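Local coordinates for protein 4-oxalocrotonate decarboxylase NahK (Pseudomonas putida, PDB 5D2K) that catalyses the metal-assisted decarboxylation of (3E)-2-oxohex-3-enedioate to 2-oxopent-4-enoate and carbon dioxide in naphthalene degradation, at residues S118-H126 / V135-I143; G206-V217 / F236-A244. The protein carries 1 engineered substitution. All blocks are in the same frame, centred on the assembly; numbering follows the deposited sequence.

Interaction 1 of 2, residues S118-H126 / V135-I143; sequences SVVTKAPLH and VIAAIDYVI. With EDO (1,2-ethanediol), chain G.
V120 lies over one face of the Y141 ring, its CB 4.0 Å from the ring centroid and 21° off the normal, a CH-pi contact offset toward the rim. Y141 reaches it because its CG stands between the backbone N and the carbonyl carbon (chi1 55°), which lays the ring alongside the valine, both side chains pointing the same way. V120 CG2, which also touches the ring, meets I143 CD1 at 3.8 Å. Beneath this packing runs an antiparallel ladder with a classic beta bulge: D140 and Y141 both face V120, whose O takes a 2.8 Å bond from D140 N and a weak one from Y141 N. Past the bulge, K122 N donates to A138 O at 2.7 Å. The extended K122 chain crosses D140 at about a right angle, and water 1 bridges T121 O and D140 OD2. On the loop, L125 CD2 packs on A138 CB at 3.7 Å. V119 CG2 meets I139 CD1 at 3.9 Å, on the other side of the sheet from V120. The contact thus joins the end of strand 112-121 to the start of strand 139-149 within the mixed sheet; strand 236-238 flanks 112-121, and helix 213-225 packs against L125, V135 and I139.

Interaction 2 of 2, residues G206-V217 / F236-A244; sequences GAAVLGHPLSSV and FIMTGGITA. With OOG (2-oxoadipic acid), chain D.
The backbones approach at two places, A208 to I242 and S216 to T239, each with CA atoms 5.7 Å apart, and between them V209 sits at the centre of an inverse gamma turn. S216 OG, anti to its own N (chi1 -175°), donates to T239 O at 2.8 Å, arriving in the carbonyl plane on a lone pair. An alanine here would remove that donor and is likely to leave the buried T239 carbonyl with little more than its weak bond from T73. V209 spreads its two methyls over the loop 239-242: CG1 lies 3.2 Å from T239 O, while CG2 meets I242 CG1 at 3.9 Å, the two side chains crossing at about a right angle. T239 CG2 touches V217 CG2 at 3.9 Å, whereas its OG1 is bonded to I117 O. The loop so packed carries the ligand contact: G241 N donates to 2-oxoadipate O4 at 2.7 Å, with a bent N-H...O angle of 137°. H212 sits at the N-cap of helix 213-225, its ND1 accepting from L214 N in the ring plane. The helix's first turns lie against I237 and T239 through V217 and S216. Strand 236-238 lies between strands 65-71 and 112-121, and the loop after it passes beside the metal-binding E114 and E116 of strand 112-121.

Both segments of interaction 1 precede those of interaction 2 in the sequence, and their centres lie 13 Å apart within the same FAA hydrolase-type C-terminal region. They meet directly in the mixed β-sheet, where strands 112-121 and 236-238 are antiparallel neighbours: V119 O and I237 N are 2.8 Å apart, a probable hydrogen bond, and S118 packs on F236 and M238. Helix 213-225 supplies a second connection, since V217, part of interaction 2, also touches L125 and V135 of interaction 1. Strands 112-121 and 139-149 also carry the magnesium ligands E114, E116 and E147, while the loop after 236-238 binds 2-oxoadipate. The shared β-sheet thus places metal and ligand sites side by side, with interaction 1 farther from them.

Interaction 1 of 2, residues S118-H126 / V135-I143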
ATOM      1  N   SER A 118      -2.121  -3.167  -9.666  1.00  9.70           N
ATOM      2  CA  SER A 118      -3.012  -3.886  -8.766  1.00  8.48           C
ATOM      3  C   SER A 118      -3.707  -5.022  -9.477  1.00 10.42           C
ATOM      4  O   SER A 118      -3.794  -5.039 -10.708  1.00  9.53           O
ATOM      5  CB  SER A 118      -4.071  -2.952  -8.180  1.00 10.28           C
ATOM      6  OG  SER A 118      -3.465  -1.870  -7.515  1.00  9.84           O
ATOM      7  N   VAL A 119      -4.215  -5.958  -8.685  1.00  9.79           N
ATOM      8  CA  VAL A 119      -5.034  -7.049  -9.208  1.00  9.92           C
ATOM      9  C   VAL A 119      -6.331  -7.129  -8.427  1.00  9.75           C
ATOM     10  O   VAL A 119      -6.407  -6.676  -7.284  1.00 10.60           O
ATOM     11  CB  VAL A 119      -4.314  -8.432  -9.139  1.00 10.70           C
ATOM     12  CG1 VAL A 119      -3.046  -8.418  -9.978  1.00 11.53           C
ATOM     13  CG2 VAL A 119      -4.013  -8.827  -7.687  1.00 11.29           C
ATOM     14  N   VAL A 120      -7.361  -7.677  -9.063  1.00  8.02           N
ATOM     15  CA  VAL A 120      -8.576  -8.074  -8.358  1.00  7.62           C
ATOM     16  C   VAL A 120      -8.687  -9.579  -8.485  1.00  9.25           C
ATOM     17  O   VAL A 120      -8.549 -10.113  -9.575  1.00  9.48           O
ATOM     18  CB  VAL A 120      -9.834  -7.369  -8.929  1.00  9.60           C
ATOM     19  CG1 VAL A 120     -11.111  -7.995  -8.386  1.00 11.01           C
ATOM     20  CG2 VAL A 120      -9.802  -5.892  -8.570  1.00 14.40           C
ATOM     21  N   THR A 121      -8.903 -10.268  -7.368  1.00 10.10           N
ATOM     22  CA  THR A 121      -8.963 -11.727  -7.391  1.00  9.85           C
ATOM     23  C   THR A 121     -10.382 -12.224  -7.644  1.00 11.79           C
ATOM     24  O   THR A 121     -11.344 -11.500  -7.398  1.00 10.85           O
ATOM     25  CB  THR A 121      -8.462 -12.341  -6.071  1.00 10.86           C
ATOM     26  OG1 THR A 121      -9.383 -12.041  -5.006  1.00  9.88           O
ATOM     27  CG2 THR A 121      -7.076 -11.807  -5.722  1.00 10.07           C
ATOM     28  N   LYS A 122     -10.501 -13.466  -8.117  1.00 10.72           N
ATOM     29  CA  LYS A 122     -11.823 -14.086  -8.304  1.00 12.28           C
ATOM     30  C   LYS A 122     -11.960 -15.446  -7.614  1.00 12.88           C
ATOM     31  O   LYS A 122     -12.951 -16.144  -7.808  1.00 14.01           O
ATOM     32  CB  LYS A 122     -12.152 -14.234  -9.797  1.00 11.31           C
ATOM     33  CG  LYS A 122     -11.107 -14.969 -10.627  1.00 13.56           C
ATOM     34  CD  LYS A 122     -11.580 -15.088 -12.073  1.00 14.41           C
ATOM     35  CE  LYS A 122     -10.520 -15.702 -12.958  1.00 20.19           C
ATOM     36  NZ  LYS A 122     -11.060 -15.918 -14.337  1.00 26.67           N
ATOM     37  N   ALA A 123     -10.964 -15.811  -6.812  1.00 13.74           N
ATOM     38  CA  ALA A 123     -10.998 -17.034  -6.016  1.00 11.70           C
ATOM     39  C   ALA A 123     -10.186 -16.811  -4.758  1.00 12.20           C
ATOM     40  O   ALA A 123      -9.240 -16.034  -4.780  1.00 12.56           O
ATOM     41  CB  ALA A 123     -10.440 -18.210  -6.808  1.00 14.88           C
ATOM     42  N   PRO A 124     -10.552 -17.474  -3.652  1.00 10.92           N
ATOM     43  CA  PRO A 124      -9.774 -17.245  -2.430  1.00 11.53           C
ATOM     44  C   PRO A 124      -8.341 -17.754  -2.519  1.00 14.06           C
ATOM     45  O   PRO A 124      -8.054 -18.740  -3.216  1.00 15.12           O
ATOM     46  CB  PRO A 124     -10.548 -18.012  -1.353  1.00 15.46           C
ATOM     47  CG  PRO A 124     -11.452 -18.942  -2.082  1.00 17.52           C
ATOM     48  CD  PRO A 124     -11.665 -18.419  -3.459  1.00 13.99           C
ATOM     49  N   LEU A 125      -7.445 -17.056  -1.829  1.00 12.18           N
ATOM     50  CA  LEU A 125      -6.060 -17.485  -1.734  1.00 13.17           C
ATOM     51  C   LEU A 125      -5.641 -17.648  -0.281  1.00 12.00           C
ATOM     52  O   LEU A 125      -5.846 -16.745   0.544  1.00 12.65           O
ATOM     53  CB  LEU A 125      -5.138 -16.490  -2.444  1.00 11.23           C
ATOM     54  CG  LEU A 125      -5.245 -16.447  -3.960  1.00 10.51           C
ATOM     55  CD1 LEU A 125      -4.547 -15.208  -4.489  1.00 15.18           C
ATOM     56  CD2 LEU A 125      -4.619 -17.694  -4.565  1.00 12.08           C
ATOM     57  N   HIS A 126      -5.033 -18.797   0.012  1.00 13.38           N
ATOM     58  CA  HIS A 126      -4.607 -19.160   1.365  1.00 14.29           C
ATOM     59  C   HIS A 126      -3.121 -19.500   1.435  1.00 16.01           C
ATOM     60  O   HIS A 126      -2.577 -20.157   0.550  1.00 15.71           O
ATOM     61  CB  HIS A 126      -5.390 -20.377   1.879  1.00 14.08           C
ATOM     62  CG  HIS A 126      -6.866 -20.163   2.009  1.00 14.79           C
ATOM     63  ND1 HIS A 126      -7.476 -19.925   3.220  1.00 18.72           N
ATOM     64  CD2 HIS A 126      -7.858 -20.179   1.086  1.00 17.71           C
ATOM     65  CE1 HIS A 126      -8.778 -19.799   3.040  1.00 18.03           C
ATOM     66  NE2 HIS A 126      -9.036 -19.944   1.754  1.00 18.87           N
ATOM     67  N   VAL A 135      -1.357 -18.588  -7.496  1.00 13.15           N
ATOM     68  CA  VAL A 135      -1.983 -17.272  -7.585  1.00 12.29           C
ATOM     69  C   VAL A 135      -2.628 -17.030  -8.947  1.00 12.08           C
ATOM     70  O   VAL A 135      -3.631 -16.331  -9.063  1.00 12.14           O
ATOM     71  CB  VAL A 135      -0.927 -16.154  -7.308  1.00 15.69           C
ATOM     72  CG1 VAL A 135      -1.446 -14.765  -7.674  1.00 20.57           C
ATOM     73  CG2 VAL A 135      -0.469 -16.202  -5.846  1.00 15.38           C
ATOM     74  N   ILE A 136      -2.041 -17.613  -9.991  1.00 10.79           N
ATOM     75  CA  ILE A 136      -2.328 -17.183 -11.359  1.00 10.43           C
ATOM     76  C   ILE A 136      -3.812 -17.244 -11.713  1.00 11.78           C
ATOM     77  O   ILE A 136      -4.385 -16.247 -12.139  1.00 11.33           O
ATOM     78  CB  ILE A 136      -1.514 -18.013 -12.376  1.00  9.72           C
ATOM     79  CG1 ILE A 136      -0.015 -17.836 -12.095  1.00 10.62           C
ATOM     80  CG2 ILE A 136      -1.854 -17.593 -13.794  1.00 12.17           C
ATOM     81  CD1 ILE A 136       0.867 -18.903 -12.774  1.00 12.56           C
ATOM     82  N   ALA A 137      -4.443 -18.393 -11.498  1.00 11.93           N
ATOM     83  CA  ALA A 137      -5.837 -18.565 -11.907  1.00 13.69           C
ATOM     84  C   ALA A 137      -6.798 -17.758 -11.038  1.00 13.06           C
ATOM     85  O   ALA A 137      -7.944 -17.522 -11.427  1.00 16.73           O
ATOM     86  CB  ALA A 137      -6.209 -20.024 -11.868  1.00 16.82           C
ATOM     87  N   ALA A 138      -6.332 -17.344  -9.867  1.00 11.23           N
ATOM     88  CA  ALA A 138      -7.157 -16.549  -8.966  1.00 12.44           C
ATOM     89  C   ALA A 138      -7.235 -15.075  -9.385  1.00 13.55           C
ATOM     90  O   ALA A 138      -8.032 -14.326  -8.826  1.00 13.33           O
ATOM     91  CB  ALA A 138      -6.635 -16.666  -7.544  1.00 14.58           C
ATOM     92  N   ILE A 139      -6.427 -14.656 -10.360  1.00 10.79           N
ATOM     93  CA  ILE A 139      -6.452 -13.263 -10.811  1.00 11.74           C
ATOM     94  C   ILE A 139      -7.548 -13.027 -11.844  1.00 13.08           C
ATOM     95  O   ILE A 139      -7.582 -13.680 -12.892  1.00 16.77           O
ATOM     96  CB  ILE A 139      -5.103 -12.837 -11.416  1.00 11.55           C
ATOM     97  CG1 ILE A 139      -3.965 -13.090 -10.416  1.00 11.00           C
ATOM     98  CG2 ILE A 139      -5.151 -11.355 -11.831  1.00 11.19           C
ATOM     99  CD1 ILE A 139      -4.200 -12.472  -9.041  1.00 10.65           C
ATOM    100  N   ASP A 140      -8.430 -12.078 -11.551  1.00 10.87           N
ATOM    101  CA  ASP A 140      -9.534 -11.722 -12.445  1.00  9.20           C
ATOM    102  C   ASP A 140      -9.053 -10.723 -13.488  1.00 13.21           C
ATOM    103  O   ASP A 140      -9.137 -10.976 -14.690  1.00 19.25           O
ATOM    104  CB  ASP A 140     -10.691 -11.145 -11.611  1.00 12.10           C
ATOM    105  CG  ASP A 140     -12.027 -11.171 -12.334  1.00 17.59           C
ATOM    106  OD1 ASP A 140     -12.052 -11.433 -13.551  1.00 18.12           O
ATOM    107  OD2 ASP A 140     -13.050 -10.922 -11.658  1.00 17.89           O
ATOM    108  N   TYR A 141      -8.528  -9.596 -13.029  1.00 10.26           N
ATOM    109  CA  TYR A 141      -7.993  -8.586 -13.941  1.00 11.01           C
ATOM    110  C   TYR A 141      -6.995  -7.687 -13.208  1.00 10.43           C
ATOM    111  O   TYR A 141      -6.808  -7.801 -11.990  1.00 10.47           O
ATOM    112  CB  TYR A 141      -9.128  -7.758 -14.567  1.00 13.10           C
ATOM    113  CG  TYR A 141     -10.066  -7.095 -13.575  1.00 12.65           C
ATOM    114  CD1 TYR A 141     -11.144  -7.792 -13.030  1.00 10.78           C
ATOM    115  CD2 TYR A 141      -9.888  -5.769 -13.207  1.00 11.53           C
ATOM    116  CE1 TYR A 141     -12.008  -7.188 -12.124  1.00 11.74           C
ATOM    117  CE2 TYR A 141     -10.747  -5.151 -12.301  1.00 11.74           C
ATOM    118  CZ  TYR A 141     -11.801  -5.868 -11.768  1.00 14.21           C
ATOM    119  OH  TYR A 141     -12.649  -5.255 -10.873  1.00 13.45           O
ATOM    120  N   VAL A 142      -6.337  -6.814 -13.963  1.00 10.30           N
ATOM    121  CA  VAL A 142      -5.301  -5.947 -13.415  1.00 10.90           C
ATOM    122  C   VAL A 142      -5.725  -4.480 -13.541  1.00 12.04           C
ATOM    123  O   VAL A 142      -6.500  -4.141 -14.437  1.00 13.05           O
ATOM    124  CB  VAL A 142      -3.954  -6.187 -14.117  1.00 13.64           C
ATOM    125  CG1 VAL A 142      -3.657  -7.693 -14.159  1.00 15.37           C
ATOM    126  CG2 VAL A 142      -3.965  -5.592 -15.517  1.00 16.37           C
ATOM    127  N   ILE A 143      -5.232  -3.641 -12.625  1.00  9.61           N
ATOM    128  CA  ILE A 143      -5.612  -2.230 -12.543  0.56 11.36           C
ATOM    129  C   ILE A 143      -4.406  -1.327 -12.307  1.00 10.76           C
ATOM    130  O   ILE A 143      -3.799  -1.388 -11.239  1.00 10.63           O
ATOM    131  CB  ILE A 143      -6.619  -1.989 -11.398  0.56 12.10           C
ATOM    132  CG1 ILE A 143      -7.910  -2.779 -11.631  0.56 11.17           C
ATOM    133  CG2 ILE A 143      -6.919  -0.504 -11.239  0.56 12.78           C
ATOM    134  CD1 ILE A 143      -8.878  -2.680 -10.473  0.56 14.69           C
TER
HETATM  135  C1  EDO G 305      -4.884 -19.673   7.168  1.00 28.31           C
HETATM  136  O1  EDO G 305      -3.865 -20.678   7.154  1.00 41.62           O
HETATM  137  C2  EDO G 305      -5.506 -19.606   5.784  1.00 24.96           C
HETATM  138  O2  EDO G 305      -6.888 -19.972   5.849  1.00 28.08           O
HETATM  139  O   HOH W   1     -13.563 -10.748  -8.998  1.00 16.48           O
HETATM  140  O   HOH W   2     -10.901 -12.876 -15.750  1.00 33.01           O

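Interaction 2 of 2, residues G206-V217 / F236-A244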
ATOM      1  N   GLY A 206       7.434  -3.965 -13.846  1.00  9.99           N
ATOM      2  CA  GLY A 206       6.740  -4.771 -12.850  1.00 10.76           C
ATOM      3  C   GLY A 206       7.649  -5.749 -12.127  1.00 10.17           C
ATOM      4  O   GLY A 206       7.457  -6.029 -10.949  1.00 11.65           O
ATOM      5  N   ALA A 207       8.666  -6.251 -12.825  1.00 12.39           N
ATOM      6  CA  ALA A 207       9.597  -7.206 -12.220  1.00 13.59           C
ATOM      7  C   ALA A 207      10.282  -6.671 -10.962  1.00 12.57           C
ATOM      8  O   ALA A 207      10.772  -7.445 -10.141  1.00 15.27           O
ATOM      9  CB  ALA A 207      10.644  -7.625 -13.241  1.00 13.48           C
ATOM     10  N   ALA A 208      10.311  -5.350 -10.796  1.00 11.37           N
ATOM     11  CA  ALA A 208      10.878  -4.746  -9.591  1.00 14.26           C
ATOM     12  C   ALA A 208      10.162  -5.219  -8.316  1.00 14.20           C
ATOM     13  O   ALA A 208      10.752  -5.264  -7.242  1.00 17.99           O
ATOM     14  CB  ALA A 208      10.829  -3.228  -9.693  1.00 16.60           C
ATOM     15  N   VAL A 209       8.897  -5.585  -8.448  1.00 10.56           N
ATOM     16  CA  VAL A 209       8.123  -6.099  -7.323  1.00 11.84           C
ATOM     17  C   VAL A 209       8.406  -7.594  -7.128  1.00 16.19           C
ATOM     18  O   VAL A 209       7.743  -8.439  -7.719  1.00 14.19           O
ATOM     19  CB  VAL A 209       6.613  -5.839  -7.560  1.00 12.05           C
ATOM     20  CG1 VAL A 209       5.756  -6.369  -6.408  1.00 13.67           C
ATOM     21  CG2 VAL A 209       6.379  -4.347  -7.763  1.00 13.52           C
ATOM     22  N   LEU A 210       9.425  -7.901  -6.324  1.00 15.28           N
ATOM     23  CA  LEU A 210       9.782  -9.283  -5.964  1.00 16.45           C
ATOM     24  C   LEU A 210      10.068 -10.200  -7.150  1.00 16.76           C
ATOM     25  O   LEU A 210       9.967 -11.423  -7.032  1.00 20.57           O
ATOM     26  CB  LEU A 210       8.674  -9.904  -5.108  1.00 18.74           C
ATOM     27  CG  LEU A 210       8.450  -9.278  -3.734  1.00 17.31           C
ATOM     28  CD1 LEU A 210       7.246  -9.901  -3.041  1.00 18.74           C
ATOM     29  CD2 LEU A 210       9.688  -9.429  -2.858  1.00 20.71           C
ATOM     30  N   GLY A 211      10.438  -9.631  -8.294  1.00 15.55           N
ATOM     31  CA  GLY A 211      10.684 -10.430  -9.483  1.00 15.18           C
ATOM     32  C   GLY A 211       9.454 -10.604 -10.358  1.00 14.30           C
ATOM     33  O   GLY A 211       9.557 -10.899 -11.546  1.00 15.66           O
ATOM     34  N   HIS A 212       8.278 -10.441  -9.750  1.00 14.01           N
ATOM     35  CA  HIS A 212       7.003 -10.593 -10.446  1.00 12.39           C
ATOM     36  C   HIS A 212       5.894 -10.091  -9.527  1.00 10.42           C
ATOM     37  O   HIS A 212       5.805 -10.554  -8.403  1.00 12.68           O
ATOM     38  CB  HIS A 212       6.730 -12.058 -10.808  1.00 11.94           C
ATOM     39  CG  HIS A 212       5.738 -12.222 -11.909  1.00 12.90           C
ATOM     40  ND1 HIS A 212       4.411 -11.855 -11.788  1.00 11.61           N
ATOM     41  CD2 HIS A 212       5.881 -12.706 -13.168  1.00 10.95           C
ATOM     42  CE1 HIS A 212       3.788 -12.102 -12.927  1.00 13.61           C
ATOM     43  NE2 HIS A 212       4.661 -12.608 -13.781  1.00 11.74           N
ATOM     44  N   PRO A 213       5.040  -9.160  -9.999  1.00 12.45           N
ATOM     45  CA  PRO A 213       3.988  -8.683  -9.084  1.00  9.91           C
ATOM     46  C   PRO A 213       3.111  -9.794  -8.471  1.00 10.00           C
ATOM     47  O   PRO A 213       2.624  -9.653  -7.338  1.00  9.70           O
ATOM     48  CB  PRO A 213       3.162  -7.749  -9.982  1.00  9.27           C
ATOM     49  CG  PRO A 213       4.190  -7.158 -10.902  1.00 11.19           C
ATOM     50  CD  PRO A 213       5.085  -8.361 -11.241  1.00 11.06           C
ATOM     51  N   LEU A 214       2.930 -10.901  -9.184  1.00 10.63           N
ATOM     52  CA  LEU A 214       2.111 -11.979  -8.631  1.00  9.44           C
ATOM     53  C   LEU A 214       2.816 -12.670  -7.448  1.00  8.94           C
ATOM     54  O   LEU A 214       2.158 -13.280  -6.600  1.00 10.03           O
ATOM     55  CB  LEU A 214       1.747 -12.987  -9.725  1.00  9.00           C
ATOM     56  CG  LEU A 214       0.826 -12.450 -10.823  1.00 11.48           C
ATOM     57  CD1 LEU A 214       0.384 -13.569 -11.754  1.00 12.67           C
ATOM     58  CD2 LEU A 214      -0.391 -11.727 -10.221  1.00 11.13           C
ATOM     59  N   SER A 215       4.144 -12.549  -7.359  1.00  9.83           N
ATOM     60  CA  SER A 215       4.856 -13.088  -6.192  1.00  9.81           C
ATOM     61  C   SER A 215       4.519 -12.291  -4.941  1.00 11.35           C
ATOM     62  O   SER A 215       4.557 -12.809  -3.828  1.00 10.99           O
ATOM     63  CB  SER A 215       6.373 -13.090  -6.417  1.00 10.87           C
ATOM     64  OG  SER A 215       6.729 -14.036  -7.427  1.00 12.81           O
ATOM     65  N   SER A 216       4.200 -11.015  -5.131  1.00 11.03           N
ATOM     66  CA  SER A 216       3.756 -10.184  -4.029  1.00  9.45           C
ATOM     67  C   SER A 216       2.412 -10.665  -3.476  1.00 11.74           C
ATOM     68  O   SER A 216       2.188 -10.660  -2.255  1.00 11.13           O
ATOM     69  CB  SER A 216       3.661  -8.731  -4.497  1.00 11.10           C
ATOM     70  OG  SER A 216       3.330  -7.885  -3.409  1.00 10.60           O
ATOM     71  N   VAL A 217       1.519 -11.070  -4.379  1.00  9.76           N
ATOM     72  CA  VAL A 217       0.223 -11.625  -4.005  1.00  7.98           C
ATOM     73  C   VAL A 217       0.421 -12.923  -3.201  1.00 12.44           C
ATOM     74  O   VAL A 217      -0.233 -13.135  -2.178  1.00 10.47           O
ATOM     75  CB  VAL A 217      -0.670 -11.893  -5.244  1.00 10.20           C
ATOM     76  CG1 VAL A 217      -1.997 -12.544  -4.832  1.00 10.09           C
ATOM     77  CG2 VAL A 217      -0.937 -10.601  -6.010  1.00 11.58           C
ATOM     78  N   PHE A 236      -9.216  -6.473  -3.987  1.00 10.50           N
ATOM     79  CA  PHE A 236      -8.317  -5.564  -4.703  1.00  8.62           C
ATOM     80  C   PHE A 236      -6.992  -5.521  -3.954  1.00  8.37           C
ATOM     81  O   PHE A 236      -6.970  -5.272  -2.752  1.00 10.91           O
ATOM     82  CB  PHE A 236      -8.974  -4.180  -4.800  1.00 10.05           C
ATOM     83  CG  PHE A 236      -8.104  -3.084  -5.371  1.00 10.24           C
ATOM     84  CD1 PHE A 236      -8.018  -2.884  -6.737  1.00 11.38           C
ATOM     85  CD2 PHE A 236      -7.471  -2.185  -4.535  1.00 14.03           C
ATOM     86  CE1 PHE A 236      -7.265  -1.832  -7.254  1.00 13.54           C
ATOM     87  CE2 PHE A 236      -6.718  -1.135  -5.049  1.00 13.67           C
ATOM     88  CZ  PHE A 236      -6.613  -0.969  -6.410  1.00 13.18           C
ATOM     89  N   ILE A 237      -5.892  -5.795  -4.664  1.00  7.75           N
ATOM     90  CA  ILE A 237      -4.553  -5.826  -4.063  1.00  8.77           C
ATOM     91  C   ILE A 237      -3.573  -4.930  -4.806  1.00  9.58           C
ATOM     92  O   ILE A 237      -3.317  -5.138  -5.992  1.00 10.10           O
ATOM     93  CB  ILE A 237      -3.957  -7.259  -4.054  1.00  8.49           C
ATOM     94  CG1 ILE A 237      -4.931  -8.262  -3.438  1.00  8.68           C
ATOM     95  CG2 ILE A 237      -2.598  -7.281  -3.338  1.00 12.32           C
ATOM     96  CD1 ILE A 237      -4.462  -9.700  -3.620  1.00 11.07           C
ATOM     97  N   MET A 238      -2.993  -3.964  -4.103  1.00  8.07           N
ATOM     98  CA  MET A 238      -1.923  -3.139  -4.670  1.00 10.08           C
ATOM     99  C   MET A 238      -0.602  -3.826  -4.378  1.00  9.56           C
ATOM    100  O   MET A 238      -0.259  -4.014  -3.213  1.00 12.51           O
ATOM    101  CB  MET A 238      -1.943  -1.730  -4.073  1.00 13.52           C
ATOM    102  CG  MET A 238      -3.221  -0.976  -4.354  1.00 12.65           C
ATOM    103  SD  MET A 238      -3.150   0.732  -3.755  1.00 15.28           S
ATOM    104  CE  MET A 238      -1.647   1.298  -4.451  1.00 12.84           C
ATOM    105  N   THR A 239       0.149  -4.206  -5.412  1.00  9.25           N
ATOM    106  CA  THR A 239       1.225  -5.168  -5.186  1.00  8.91           C
ATOM    107  C   THR A 239       2.567  -4.561  -4.810  1.00 10.07           C
ATOM    108  O   THR A 239       3.473  -5.295  -4.409  1.00  9.60           O
ATOM    109  CB  THR A 239       1.421  -6.100  -6.422  1.00  8.00           C
ATOM    110  OG1 THR A 239       1.769  -5.335  -7.583  1.00 10.07           O
ATOM    111  CG2 THR A 239       0.142  -6.916  -6.704  1.00 10.15           C
ATOM    112  N   GLY A 240       2.700  -3.232  -4.889  1.00  8.86           N
ATOM    113  CA  GLY A 240       3.925  -2.572  -4.442  1.00  8.62           C
ATOM    114  C   GLY A 240       4.481  -1.498  -5.369  1.00 10.76           C
ATOM    115  O   GLY A 240       4.297  -1.528  -6.580  1.00 10.85           O
ATOM    116  N   GLY A 241       5.167  -0.529  -4.777  1.00 12.96           N
ATOM    117  CA  GLY A 241       5.748   0.553  -5.552  1.00 11.62           C
ATOM    118  C   GLY A 241       6.820   0.013  -6.468  1.00 12.69           C
ATOM    119  O   GLY A 241       7.764  -0.658  -6.024  1.00 17.59           O
ATOM    120  N   ILE A 242       6.670   0.291  -7.755  1.00 10.35           N
ATOM    121  CA  ILE A 242       7.615  -0.202  -8.742  1.00 16.24           C
ATOM    122  C   ILE A 242       8.877   0.663  -8.688  1.00 21.62           C
ATOM    123  O   ILE A 242       9.993   0.170  -8.875  1.00 23.61           O
ATOM    124  CB  ILE A 242       6.970  -0.235 -10.137  1.00 13.64           C
ATOM    125  CG1 ILE A 242       5.945  -1.380 -10.186  1.00 14.80           C
ATOM    126  CG2 ILE A 242       8.019  -0.453 -11.225  1.00 17.18           C
ATOM    127  CD1 ILE A 242       4.951  -1.334 -11.336  1.00 15.69           C
ATOM    128  N   THR A 243       8.702   1.939  -8.365  1.00 20.78           N
ATOM    129  CA  THR A 243       9.826   2.866  -8.279  1.00 22.30           C
ATOM    130  C   THR A 243       9.876   3.547  -6.927  1.00 24.38           C
ATOM    131  O   THR A 243       8.987   3.369  -6.094  1.00 17.53           O
ATOM    132  CB  THR A 243       9.743   3.971  -9.341  1.00 23.38           C
ATOM    133  OG1 THR A 243       8.743   4.921  -8.957  1.00 25.36           O
ATOM    134  CG2 THR A 243       9.404   3.405 -10.703  1.00 19.56           C
ATOM    135  N   ALA A 244      10.905   4.365  -6.726  1.00 20.43           N
ATOM    136  CA  ALA A 244      10.957   5.221  -5.561  1.00 20.82           C
ATOM    137  C   ALA A 244       9.767   6.177  -5.567  1.00 14.91           C
ATOM    138  O   ALA A 244       9.284   6.593  -6.621  1.00 15.98           O
ATOM    139  CB  ALA A 244      12.268   5.995  -5.523  1.00 20.21           C
TER
HETATM  140  C2  OOG D 302       5.643   2.347   3.442  1.00 22.99           C
HETATM  141  C3  OOG D 302       4.702   2.048   2.287  1.00 26.41           C
HETATM  142  C4  OOG D 302       5.340   1.083   1.310  1.00 22.44           C
HETATM  143  C6  OOG D 302       5.182   0.416  -1.206  1.00 17.49           C
HETATM  144  O4  OOG D 302       4.501   0.318  -2.254  1.00 16.59           O
HETATM  145  O3  OOG D 302       6.395   0.089  -1.196  1.00 20.41           O
HETATM  146  C5  OOG D 302       4.526   0.953   0.042  1.00 16.99           C
HETATM  147  C1  OOG D 302       6.399   3.634   3.178  1.00 30.42           C
HETATM  148  O1  OOG D 302       6.250   4.638   3.934  1.00 26.12           O
HETATM  149  O2  OOG D 302       7.187   3.693   2.198  1.00 31.38           O
HETATM  150  O5  OOG D 302       3.356   1.260  -0.022  1.00 13.72           O